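Local coordinates for alanine glyoxylate transaminase (Thermococcus litoralis, PDB 2ZC0) that catalyses the transfer of the amino group of alanine to glyoxylate, using pyridoxal 5'-phosphate as cofactor, and works as a homodimer, at the interface of chains A and B. Residues are numbered along the deposited sequence; one frame, centred on the assembly and turned at random. Chains: chain A/B, Alanine glyoxylate transaminase.

Contact 1: the interface of chains A and B. Residues chain A 54-56, 58, 253; chain B 58-59, 62, 69.
B:Leu62 lays its CD1 branch on the backbone of A:Leu54 and A:Gly55, knob against helix, in a patch of the dimer interface that no hydrogen bond or salt bridge crosses. Its CD1 methyl lies 3.5 Å from the carbonyl O of A:Leu54 and equally close to CA of A:Gly55, and the CB methyl of A:Ala58 closes in on the same branch at 3.9 Å. The other branch turns toward A:Phe253, where CD2 stands 4.0 Å from CZ at the rim of the phenyl ring. B:Val69 meets that rim beside it, its CG2 methyl 3.6 Å from CE2. Both methyls approach on the same side of the ring plane, nearer its edge than its face.

Next to the leucine, the missing side chain of A:Gly55 allows the two helix backbones to touch, with its CA 3.8 Å from CA of B:Lys59. The lysine sets CG anti to its backbone N (chi1 175°), which runs the first methylenes past the carbonyl of A:Gly55; CB is 3.7 Å from that O. The bends farther along carry the amino group away. Beside the leucine, away from A:Phe253, A:Ala58 and B:Ala58 face each other methyl to methyl, CB to CB 4.0 Å.

Contacts within each chain support these groups. In chain A, CD1 of A:Leu54 packs against the CE2-CZ rim of A:Phe253 at 3.8 Å from CE2, probably bracing the ring from its own subunit. In chain B the CG2 methyl of B:Val69 and CD2 of B:Leu62 lie side by side, and the two present a joint surface to the phenyl.

The core of the patch is helix 51-64 packed on its symmetry mate. B:Val69 closes the short 3-10 helix 66-69 that follows, while A:Phe253 belongs to a loop and immediately precedes A:Arg254, a residue of the cofactor pocket.

Contact 2: the interface of chains A and B. Residues chain A 10, 116, 119, 121; chain B 10, 119, 121.
A:Arg10 and B:Arg10 reach across the interface tip to tip, bringing together the N-terminal segments of two class-I, pyridoxal-phosphate-dependent aminotransferase subunits. Their guanidinium groups form an offset, face-to-face pair of like groups, with planes 16° apart. NH2 of A:Arg10 lies nearly straight above NH2 of B:Arg10, 2.8 Å away, but the N-H groups point elsewhere and no hydrogen bond forms. CZ of A:Arg10 and CZ of B:Arg10 are displaced from each other, 4.0 Å apart. Two like charges held so near would be expected to repel, and A:Arg116 probably adds to the positive charge at longer range, its NH2 5.9 Å from NH1 of B:Arg10.

Van der Waals contacts with backbone carbonyls flank the methylenes. In B:Arg10, CG sits in the crowded position between the backbone N and the carbonyl carbon (chi1 45°), and a further bend at chi3 (47°) directs the head to its mate. CD passes 3.7 Å from O of A:Ile119 and 3.9 Å from O of A:Arg116; the partly negative carbonyl oxygens, lying beside the methylenes, might ease the repulsion a little.

A looser contact comes from A:Pro121, which crosses B:Arg10 at about a right angle, its CD 4.1 Å from NE. An alanine in place of B:Arg10 removes the facing guanidinium and would probably leave the head of A:Arg10 freer to turn, with a gap beside the carbonyls of A:Ile119 and A:Arg116.

Contact 1: the interface of chains A and B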
ATOM      1  N   LEU A  54     -40.067  -9.089  19.240  1.00 50.45           N
ATOM      2  CA  LEU A  54     -39.182  -9.311  18.091  1.00 49.50           C
ATOM      3  C   LEU A  54     -39.288 -10.755  17.625  1.00 49.35           C
ATOM      4  O   LEU A  54     -39.153 -11.046  16.440  1.00 48.48           O
ATOM      5  CB  LEU A  54     -37.733  -9.010  18.459  1.00 48.03           C
ATOM      6  CG  LEU A  54     -37.373  -7.574  18.826  1.00 48.56           C
ATOM      7  CD1 LEU A  54     -35.886  -7.502  19.125  1.00 44.34           C
ATOM      8  CD2 LEU A  54     -37.752  -6.626  17.682  1.00 47.38           C
ATOM      9  N   GLY A  55     -39.519 -11.647  18.581  1.00 49.34           N
ATOM     10  CA  GLY A  55     -39.657 -13.049  18.266  1.00 50.70           C
ATOM     11  C   GLY A  55     -40.822 -13.301  17.325  1.00 51.13           C
ATOM     12  O   GLY A  55     -40.630 -13.910  16.277  1.00 52.76           O
ATOM     13  N   GLU A  56     -42.025 -12.839  17.669  1.00 50.71           N
ATOM     14  CA  GLU A  56     -43.173 -13.071  16.793  1.00 49.28           C
ATOM     15  C   GLU A  56     -43.029 -12.358  15.451  1.00 48.03           C
ATOM     16  O   GLU A  56     -43.478 -12.883  14.433  1.00 46.27           O
ATOM     17  CB  GLU A  56     -44.516 -12.673  17.474  1.00 49.42           C
ATOM     18  CG  GLU A  56     -45.383 -13.886  17.954  1.00 47.81           C
ATOM     19  CD  GLU A  56     -46.519 -14.288  16.983  1.00 48.17           C
ATOM     20  OE1 GLU A  56     -47.011 -15.454  17.070  1.00 38.99           O
ATOM     21  OE2 GLU A  56     -46.930 -13.438  16.148  1.00 48.55           O
ATOM     22  N   ALA A  58     -40.244 -11.873  13.935  1.00 48.73           N
ATOM     23  CA  ALA A  58     -39.253 -12.685  13.239  1.00 51.54           C
ATOM     24  C   ALA A  58     -39.950 -13.897  12.613  1.00 52.46           C
ATOM     25  O   ALA A  58     -39.712 -14.234  11.450  1.00 51.09           O
ATOM     26  CB  ALA A  58     -38.166 -13.140  14.213  1.00 52.01           C
ATOM     27  N   PHE A 253     -27.965  -7.970  16.005  1.00 37.39           N
ATOM     28  CA  PHE A 253     -28.653  -8.067  14.719  1.00 37.88           C
ATOM     29  C   PHE A 253     -27.740  -7.600  13.575  1.00 36.70           C
ATOM     30  O   PHE A 253     -27.937  -7.963  12.416  1.00 35.79           O
ATOM     31  CB  PHE A 253     -29.963  -7.245  14.733  1.00 37.77           C
ATOM     32  CG  PHE A 253     -31.080  -7.884  15.532  1.00 38.80           C
ATOM     33  CD1 PHE A 253     -31.732  -9.023  15.059  1.00 36.99           C
ATOM     34  CD2 PHE A 253     -31.445  -7.375  16.778  1.00 37.89           C
ATOM     35  CE1 PHE A 253     -32.732  -9.653  15.818  1.00 38.71           C
ATOM     36  CE2 PHE A 253     -32.444  -7.996  17.548  1.00 39.67           C
ATOM     37  CZ  PHE A 253     -33.088  -9.140  17.064  1.00 38.94           C
TER
ATOM     38  N   ALA B  58     -36.739 -19.038  15.398  1.00 48.09           N
ATOM     39  CA  ALA B  58     -36.350 -17.635  15.549  1.00 48.54           C
ATOM     40  C   ALA B  58     -37.133 -17.029  16.718  1.00 49.05           C
ATOM     41  O   ALA B  58     -36.573 -16.320  17.559  1.00 47.59           O
ATOM     42  CB  ALA B  58     -36.646 -16.864  14.272  1.00 48.09           C
ATOM     43  N   LYS B  59     -38.433 -17.307  16.760  1.00 49.46           N
ATOM     44  CA  LYS B  59     -39.290 -16.814  17.833  1.00 51.06           C
ATOM     45  C   LYS B  59     -38.750 -17.332  19.165  1.00 50.95           C
ATOM     46  O   LYS B  59     -38.460 -16.563  20.086  1.00 50.68           O
ATOM     47  CB  LYS B  59     -40.728 -17.318  17.633  1.00 52.27           C
ATOM     48  CG  LYS B  59     -41.703 -16.967  18.749  1.00 54.10           C
ATOM     49  CD  LYS B  59     -43.008 -17.774  18.642  1.00 56.35           C
ATOM     50  CE  LYS B  59     -42.960 -19.117  19.414  1.00 59.62           C
ATOM     51  NZ  LYS B  59     -41.916 -20.091  18.954  1.00 58.83           N
ATOM     52  N   LEU B  62     -35.321 -15.967  20.335  1.00 49.79           N
ATOM     53  CA  LEU B  62     -35.451 -14.591  20.785  1.00 51.74           C
ATOM     54  C   LEU B  62     -36.081 -14.430  22.161  1.00 52.84           C
ATOM     55  O   LEU B  62     -35.665 -13.566  22.928  1.00 52.22           O
ATOM     56  CB  LEU B  62     -36.227 -13.763  19.763  1.00 50.74           C
ATOM     57  CG  LEU B  62     -35.389 -13.316  18.568  1.00 50.43           C
ATOM     58  CD1 LEU B  62     -36.275 -12.601  17.580  1.00 49.27           C
ATOM     59  CD2 LEU B  62     -34.247 -12.405  19.044  1.00 49.12           C
ATOM     60  N   VAL B  69     -29.723 -11.471  21.202  1.00 44.23           N
ATOM     61  CA  VAL B  69     -29.914 -10.054  20.923  1.00 43.89           C
ATOM     62  C   VAL B  69     -28.658  -9.217  21.224  1.00 42.51           C
ATOM     63  O   VAL B  69     -28.615  -8.007  20.963  1.00 42.03           O
ATOM     64  CB  VAL B  69     -31.146  -9.552  21.757  1.00 43.77           C
ATOM     65  CG1 VAL B  69     -30.851  -8.247  22.464  1.00 45.57           C
ATOM     66  CG2 VAL B  69     -32.351  -9.419  20.855  1.00 42.87           C
TER

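Contact 2: the interface of chains A and B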
ATOM      1  N   ARG A  10       0.902  -5.995   5.545  1.00 24.86           N
ATOM      2  CA  ARG A  10      -0.120  -5.234   6.249  1.00 25.70           C
ATOM      3  C   ARG A  10      -0.798  -5.992   7.391  1.00 25.97           C
ATOM      4  O   ARG A  10      -1.515  -5.389   8.178  1.00 25.92           O
ATOM      5  CB  ARG A  10      -1.171  -4.709   5.271  1.00 27.68           C
ATOM      6  CG  ARG A  10      -1.652  -5.709   4.240  1.00 32.03           C
ATOM      7  CD  ARG A  10      -2.862  -5.157   3.496  1.00 35.46           C
ATOM      8  NE  ARG A  10      -2.650  -3.770   3.082  1.00 41.85           N
ATOM      9  CZ  ARG A  10      -3.552  -2.792   3.195  1.00 40.32           C
ATOM     10  NH1 ARG A  10      -4.753  -3.031   3.713  1.00 37.58           N
ATOM     11  NH2 ARG A  10      -3.245  -1.566   2.798  1.00 34.72           N
ATOM     12  N   ARG A 116     -11.937   1.838   4.114  1.00 29.75           N
ATOM     13  CA  ARG A 116     -11.370   1.234   2.927  1.00 30.55           C
ATOM     14  C   ARG A 116     -11.432   2.145   1.702  1.00 29.93           C
ATOM     15  O   ARG A 116     -10.555   2.112   0.854  1.00 33.60           O
ATOM     16  CB  ARG A 116     -12.063  -0.097   2.664  1.00 29.90           C
ATOM     17  CG  ARG A 116     -11.847  -1.081   3.805  1.00 30.02           C
ATOM     18  CD  ARG A 116     -12.443  -2.433   3.466  1.00 31.20           C
ATOM     19  NE  ARG A 116     -12.054  -2.806   2.109  1.00 33.27           N
ATOM     20  CZ  ARG A 116     -12.033  -4.046   1.637  1.00 31.94           C
ATOM     21  NH1 ARG A 116     -12.383  -5.058   2.433  1.00 20.01           N
ATOM     22  NH2 ARG A 116     -11.661  -4.247   0.371  1.00 23.38           N
ATOM     23  N   ILE A 119      -9.189   5.811   3.258  1.00 30.07           N
ATOM     24  CA  ILE A 119      -7.836   5.811   3.799  1.00 30.05           C
ATOM     25  C   ILE A 119      -6.752   5.142   2.944  1.00 30.83           C
ATOM     26  O   ILE A 119      -6.899   3.996   2.530  1.00 32.44           O
ATOM     27  CB  ILE A 119      -7.820   5.111   5.172  1.00 31.05           C
ATOM     28  CG1 ILE A 119      -8.751   5.834   6.135  1.00 28.10           C
ATOM     29  CG2 ILE A 119      -6.405   5.065   5.725  1.00 31.46           C
ATOM     30  CD1 ILE A 119      -9.016   5.043   7.369  1.00 30.17           C
ATOM     31  N   PRO A 121      -2.773   3.976   3.060  1.00 29.73           N
ATOM     32  CA  PRO A 121      -1.794   3.757   4.128  1.00 28.58           C
ATOM     33  C   PRO A 121      -0.899   4.998   4.386  1.00 29.98           C
ATOM     34  O   PRO A 121      -0.299   5.542   3.458  1.00 27.17           O
ATOM     35  CB  PRO A 121      -1.011   2.554   3.615  1.00 29.58           C
ATOM     36  CG  PRO A 121      -2.091   1.755   2.902  1.00 27.83           C
ATOM     37  CD  PRO A 121      -2.816   2.837   2.125  1.00 28.28           C
TER
ATOM     38  N   ARG B  10      -6.596   3.651  -3.449  1.00 25.09           N
ATOM     39  CA  ARG B  10      -6.961   2.251  -3.551  1.00 28.37           C
ATOM     40  C   ARG B  10      -8.451   2.109  -3.879  1.00 29.34           C
ATOM     41  O   ARG B  10      -8.903   1.050  -4.331  1.00 29.66           O
ATOM     42  CB  ARG B  10      -6.606   1.472  -2.263  1.00 30.00           C
ATOM     43  CG  ARG B  10      -6.981   2.135  -0.941  1.00 36.79           C
ATOM     44  CD  ARG B  10      -6.814   1.153   0.234  1.00 39.16           C
ATOM     45  NE  ARG B  10      -5.533   0.465   0.159  1.00 41.70           N
ATOM     46  CZ  ARG B  10      -5.359  -0.856   0.233  1.00 38.92           C
ATOM     47  NH1 ARG B  10      -6.389  -1.678   0.397  1.00 35.63           N
ATOM     48  NH2 ARG B  10      -4.136  -1.357   0.106  1.00 34.14           N
ATOM     49  N   ILE B 119      -3.016 -10.904   1.560  1.00 26.68           N
ATOM     50  CA  ILE B 119      -2.660 -10.162   0.347  1.00 26.52           C
ATOM     51  C   ILE B 119      -2.017  -8.785   0.473  1.00 26.88           C
ATOM     52  O   ILE B 119      -2.592  -7.876   1.065  1.00 29.69           O
ATOM     53  CB  ILE B 119      -3.899  -9.983  -0.568  1.00 29.32           C
ATOM     54  CG1 ILE B 119      -4.435 -11.346  -1.018  1.00 27.42           C
ATOM     55  CG2 ILE B 119      -3.530  -9.164  -1.804  1.00 28.60           C
ATOM     56  CD1 ILE B 119      -5.867 -11.250  -1.510  1.00 27.75           C
ATOM     57  N   PRO B 121      -0.650  -5.518  -1.706  1.00 26.90           N
ATOM     58  CA  PRO B 121      -0.923  -5.034  -3.064  1.00 25.65           C
ATOM     59  C   PRO B 121       0.158  -5.468  -4.054  1.00 25.90           C
ATOM     60  O   PRO B 121       1.355  -5.400  -3.766  1.00 24.19           O
ATOM     61  CB  PRO B 121      -0.976  -3.522  -2.892  1.00 23.99           C
ATOM     62  CG  PRO B 121      -1.551  -3.375  -1.520  1.00 25.00           C
ATOM     63  CD  PRO B 121      -0.844  -4.450  -0.710  1.00 25.76           C
TER

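Contact 1 and contact 2 share no residue and their C-alpha centres lie about 38 Å apart; the same two subunits therefore meet at two distant places. Contact 1 relies on helix 51-64, the 3-10 helix 66-69 and the loop holding A:Phe253; contact 2 uses the 3-10 helix 9-13 and the end of helix 106-118 with the loop beyond it. Both place a residue next to its own copy, as expected close to a two-fold axis. One is mainly van der Waals packing, the other a pairing of like-charged groups. Chains A and B probably form the homodimer, two of which would make up the deposited tetramer.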